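N-hydroxyarylamine O-acetyltransferase (PDB 4DMO) probably transfers acetyl groups to arylamines and N-hydroxyarylamines, as an active member of the arylamine N-acetyltransferase family with a non-canonical catalytic triad. Local coordinates at residues P39-N44 / N65-L70. Sequence-based numbering, arbitrary orientation.
Sequences PFENLN and NNRGGL
E41 and R67 form a buried salt bridge where strand 40-41 meets the loop leading into helix 71-84. R67-G68-G69-L70 matches the start of the RGGxC signature of arylamine N-acetyltransferases, whose fold resembles that of the cysteine proteases and in which the cysteine that follows is the nucleophile; because L70 sits at the N-cap of helix 71-84, the contact is consistent with a role in placing the start of that helix. From its CB, the E41 chain turns into the crowded position between backbone N and carbonyl carbon (chi1 57°). E41 CG then lies against the G68-G69 peptide, 3.5 Å from G68 C. Beyond the bend at chi2, CD lies at the edge of the R67 guanidinium, in its plane, and the carboxylate and guanidinium planes are only 16° apart. E41 OE1 takes R67 NH2 on its syn lone pair at 2.9 Å, nearly straight (171° at the hydrogen), and E41 OE2 takes R67 NE, also syn, at 2.7 Å: a side-on, two-nitrogen grip. Each oxygen has a further donor. L43 N, in the first turn of helix 43-46, meets OE1 nearly along the C-O axis. G68 N reaches E41 OE2 on the anti side, tilted out of the carboxylate plane, at 2.9 Å. Four N-H groups thus fix the rotation of the carboxylate and would be expected to stabilise its negative charge. Alongside, a single bridge joins F40 to G69 in the parallel pattern: G69 N donates to P39 O at 3.2 Å, and E41 N donates to G69 O at 3.1 Å. Strand 40-41 is an edge strand of an antiparallel sheet, next to strand 218-223, and E73 accepts from both L70 N and N44 ND2. At the apolar end, L70 CD2 makes a CH-pi contact over one face of the F40 ring, offset toward its rim, with F40 CZ closest at 3.5 Å.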
ATOM      1  N   PRO A  39       2.427  -2.149  -8.065  1.00 13.22           N
ATOM      2  CA  PRO A  39       1.187  -1.392  -8.120  1.00 16.37           C
ATOM      3  C   PRO A  39       0.151  -1.821  -7.082  1.00 17.83           C
ATOM      4  O   PRO A  39       0.154  -2.944  -6.555  1.00 14.59           O
ATOM      5  CB  PRO A  39       0.682  -1.677  -9.525  1.00 15.60           C
ATOM      6  CG  PRO A  39       1.219  -2.984  -9.852  1.00 17.18           C
ATOM      7  CD  PRO A  39       2.522  -3.129  -9.145  1.00 10.72           C
ATOM      8  N   PHE A  40      -0.750  -0.880  -6.804  1.00 16.16           N
ATOM      9  CA  PHE A  40      -1.944  -1.131  -6.029  1.00 15.14           C
ATOM     10  C   PHE A  40      -2.948  -1.722  -6.986  1.00 14.68           C
ATOM     11  O   PHE A  40      -3.315  -1.078  -7.973  1.00 18.59           O
ATOM     12  CB  PHE A  40      -2.447   0.207  -5.448  1.00 19.81           C
ATOM     13  CG  PHE A  40      -3.606   0.086  -4.467  1.00 12.94           C
ATOM     14  CD1 PHE A  40      -3.388  -0.303  -3.158  1.00 11.54           C
ATOM     15  CD2 PHE A  40      -4.888   0.394  -4.854  1.00 11.67           C
ATOM     16  CE1 PHE A  40      -4.455  -0.403  -2.251  1.00 12.78           C
ATOM     17  CE2 PHE A  40      -5.951   0.321  -3.956  1.00 15.97           C
ATOM     18  CZ  PHE A  40      -5.743  -0.082  -2.663  1.00 12.15           C
ATOM     19  N   GLU A  41      -3.353  -2.968  -6.744  1.00 14.07           N
ATOM     20  CA  GLU A  41      -4.301  -3.647  -7.643  1.00 10.42           C
ATOM     21  C   GLU A  41      -5.169  -4.689  -6.936  1.00 11.36           C
ATOM     22  O   GLU A  41      -4.770  -5.310  -5.949  1.00 10.73           O
ATOM     23  CB  GLU A  41      -3.572  -4.303  -8.811  1.00 13.85           C
ATOM     24  CG  GLU A  41      -2.496  -5.288  -8.381  1.00 15.42           C
ATOM     25  CD  GLU A  41      -2.707  -6.690  -8.915  1.00 17.32           C
ATOM     26  OE1 GLU A  41      -3.848  -7.214  -8.862  1.00 12.04           O
ATOM     27  OE2 GLU A  41      -1.710  -7.275  -9.337  1.00 15.89           O
ATOM     28  N   ASN A  42      -6.374  -4.887  -7.451  1.00 10.29           N
ATOM     29  CA  ASN A  42      -7.348  -5.749  -6.792  1.00 11.33           C
ATOM     30  C   ASN A  42      -7.763  -6.956  -7.599  1.00 14.06           C
ATOM     31  O   ASN A  42      -8.814  -7.554  -7.338  1.00 15.43           O
ATOM     32  CB  ASN A  42      -8.608  -4.960  -6.500  1.00 13.76           C
ATOM     33  CG  ASN A  42      -9.360  -4.604  -7.747  1.00 13.88           C
ATOM     34  OD1 ASN A  42      -8.785  -4.513  -8.832  1.00 12.06           O
ATOM     35  ND2 ASN A  42     -10.666  -4.415  -7.604  1.00 13.32           N
ATOM     36  N   LEU A  43      -6.964  -7.294  -8.592  1.00 11.33           N
ATOM     37  CA  LEU A  43      -7.416  -8.215  -9.614  1.00 17.24           C
ATOM     38  C   LEU A  43      -7.611  -9.637  -9.083  1.00 21.00           C
ATOM     39  O   LEU A  43      -8.443 -10.361  -9.612  1.00 22.35           O
ATOM     40  CB  LEU A  43      -6.478  -8.165 -10.836  1.00 15.44           C
ATOM     41  CG  LEU A  43      -6.338  -6.770 -11.481  1.00 19.55           C
ATOM     42  CD1 LEU A  43      -5.447  -6.831 -12.679  1.00 19.69           C
ATOM     43  CD2 LEU A  43      -7.696  -6.290 -11.911  1.00 20.50           C
ATOM     44  N   ASN A  44      -6.898 -10.034  -8.027  1.00 18.01           N
ATOM     45  CA  ASN A  44      -7.070 -11.395  -7.522  1.00 14.10           C
ATOM     46  C   ASN A  44      -8.404 -11.610  -6.796  1.00 17.41           C
ATOM     47  O   ASN A  44      -8.816 -12.741  -6.604  1.00 18.04           O
ATOM     48  CB  ASN A  44      -5.878 -11.843  -6.654  1.00 16.32           C
ATOM     49  CG  ASN A  44      -5.867 -11.233  -5.225  1.00 17.37           C
ATOM     50  OD1 ASN A  44      -6.744 -10.473  -4.813  1.00 13.93           O
ATOM     51  ND2 ASN A  44      -4.859 -11.619  -4.465  1.00 13.92           N
ATOM     52  N   ASN A  65       5.891 -13.563  -9.111  1.00 17.83           N
ATOM     53  CA  ASN A  65       4.980 -13.397 -10.245  1.00 18.60           C
ATOM     54  C   ASN A  65       4.713 -11.932 -10.647  1.00 19.44           C
ATOM     55  O   ASN A  65       3.882 -11.654 -11.490  1.00 22.57           O
ATOM     56  CB  ASN A  65       3.668 -14.121  -9.951  1.00 18.41           C
ATOM     57  CG  ASN A  65       3.831 -15.634  -9.981  1.00 27.56           C
ATOM     58  OD1 ASN A  65       4.752 -16.140 -10.605  1.00 30.33           O
ATOM     59  ND2 ASN A  65       2.935 -16.353  -9.321  1.00 24.11           N
ATOM     60  N   ASN A  66       5.445 -11.019 -10.035  1.00 16.77           N
ATOM     61  CA  ASN A  66       5.427  -9.594 -10.353  1.00 19.96           C
ATOM     62  C   ASN A  66       4.029  -8.958 -10.398  1.00 20.34           C
ATOM     63  O   ASN A  66       3.740  -8.141 -11.258  1.00 17.47           O
ATOM     64  CB  ASN A  66       6.213  -9.333 -11.650  1.00 18.07           C
ATOM     65  CG  ASN A  66       7.708  -9.168 -11.386  1.00 26.43           C
ATOM     66  OD1 ASN A  66       8.283  -8.092 -11.583  1.00 27.61           O
ATOM     67  ND2 ASN A  66       8.338 -10.237 -10.877  1.00 27.50           N
ATOM     68  N   ARG A  67       3.179  -9.336  -9.443  1.00 18.42           N
ATOM     69  CA  ARG A  67       1.876  -8.714  -9.274  1.00 14.22           C
ATOM     70  C   ARG A  67       1.931  -7.638  -8.179  1.00 16.21           C
ATOM     71  O   ARG A  67       2.973  -7.440  -7.522  1.00 12.65           O
ATOM     72  CB  ARG A  67       0.837  -9.766  -8.913  1.00 11.86           C
ATOM     73  CG  ARG A  67       0.577 -10.806 -10.021  1.00 11.94           C
ATOM     74  CD  ARG A  67      -0.300 -10.217 -11.105  1.00 13.32           C
ATOM     75  NE  ARG A  67      -1.542  -9.746 -10.521  1.00 12.27           N
ATOM     76  CZ  ARG A  67      -2.567 -10.522 -10.210  1.00 23.29           C
ATOM     77  NH1 ARG A  67      -2.550 -11.831 -10.499  1.00 19.70           N
ATOM     78  NH2 ARG A  67      -3.636  -9.979  -9.640  1.00 15.56           N
ATOM     79  N   GLY A  68       0.805  -6.955  -7.993  1.00 10.07           N
ATOM     80  CA  GLY A  68       0.666  -5.999  -6.918  1.00 14.07           C
ATOM     81  C   GLY A  68      -0.356  -6.523  -5.972  1.00 18.03           C
ATOM     82  O   GLY A  68      -0.640  -7.740  -5.942  1.00 12.60           O
ATOM     83  N   GLY A  69      -0.958  -5.611  -5.220  1.00 11.52           N
ATOM     84  CA  GLY A  69      -1.983  -6.021  -4.291  1.00  6.67           C
ATOM     85  C   GLY A  69      -2.615  -4.844  -3.612  1.00 10.68           C
ATOM     86  O   GLY A  69      -2.338  -3.694  -3.952  1.00  9.35           O
ATOM     87  N   LEU A  70      -3.472  -5.155  -2.649  1.00 11.76           N
ATOM     88  CA  LEU A  70      -4.122  -4.167  -1.796  1.00 12.53           C
ATOM     89  C   LEU A  70      -3.356  -4.029  -0.476  1.00 12.55           C
ATOM     90  O   LEU A  70      -2.324  -4.669  -0.280  1.00 11.93           O
ATOM     91  CB  LEU A  70      -5.594  -4.574  -1.543  1.00 11.80           C
ATOM     92  CG  LEU A  70      -6.443  -4.648  -2.838  1.00 12.98           C
ATOM     93  CD1 LEU A  70      -7.884  -5.023  -2.591  1.00 12.01           C
ATOM     94  CD2 LEU A  70      -6.396  -3.344  -3.633  1.00  9.91           C
TER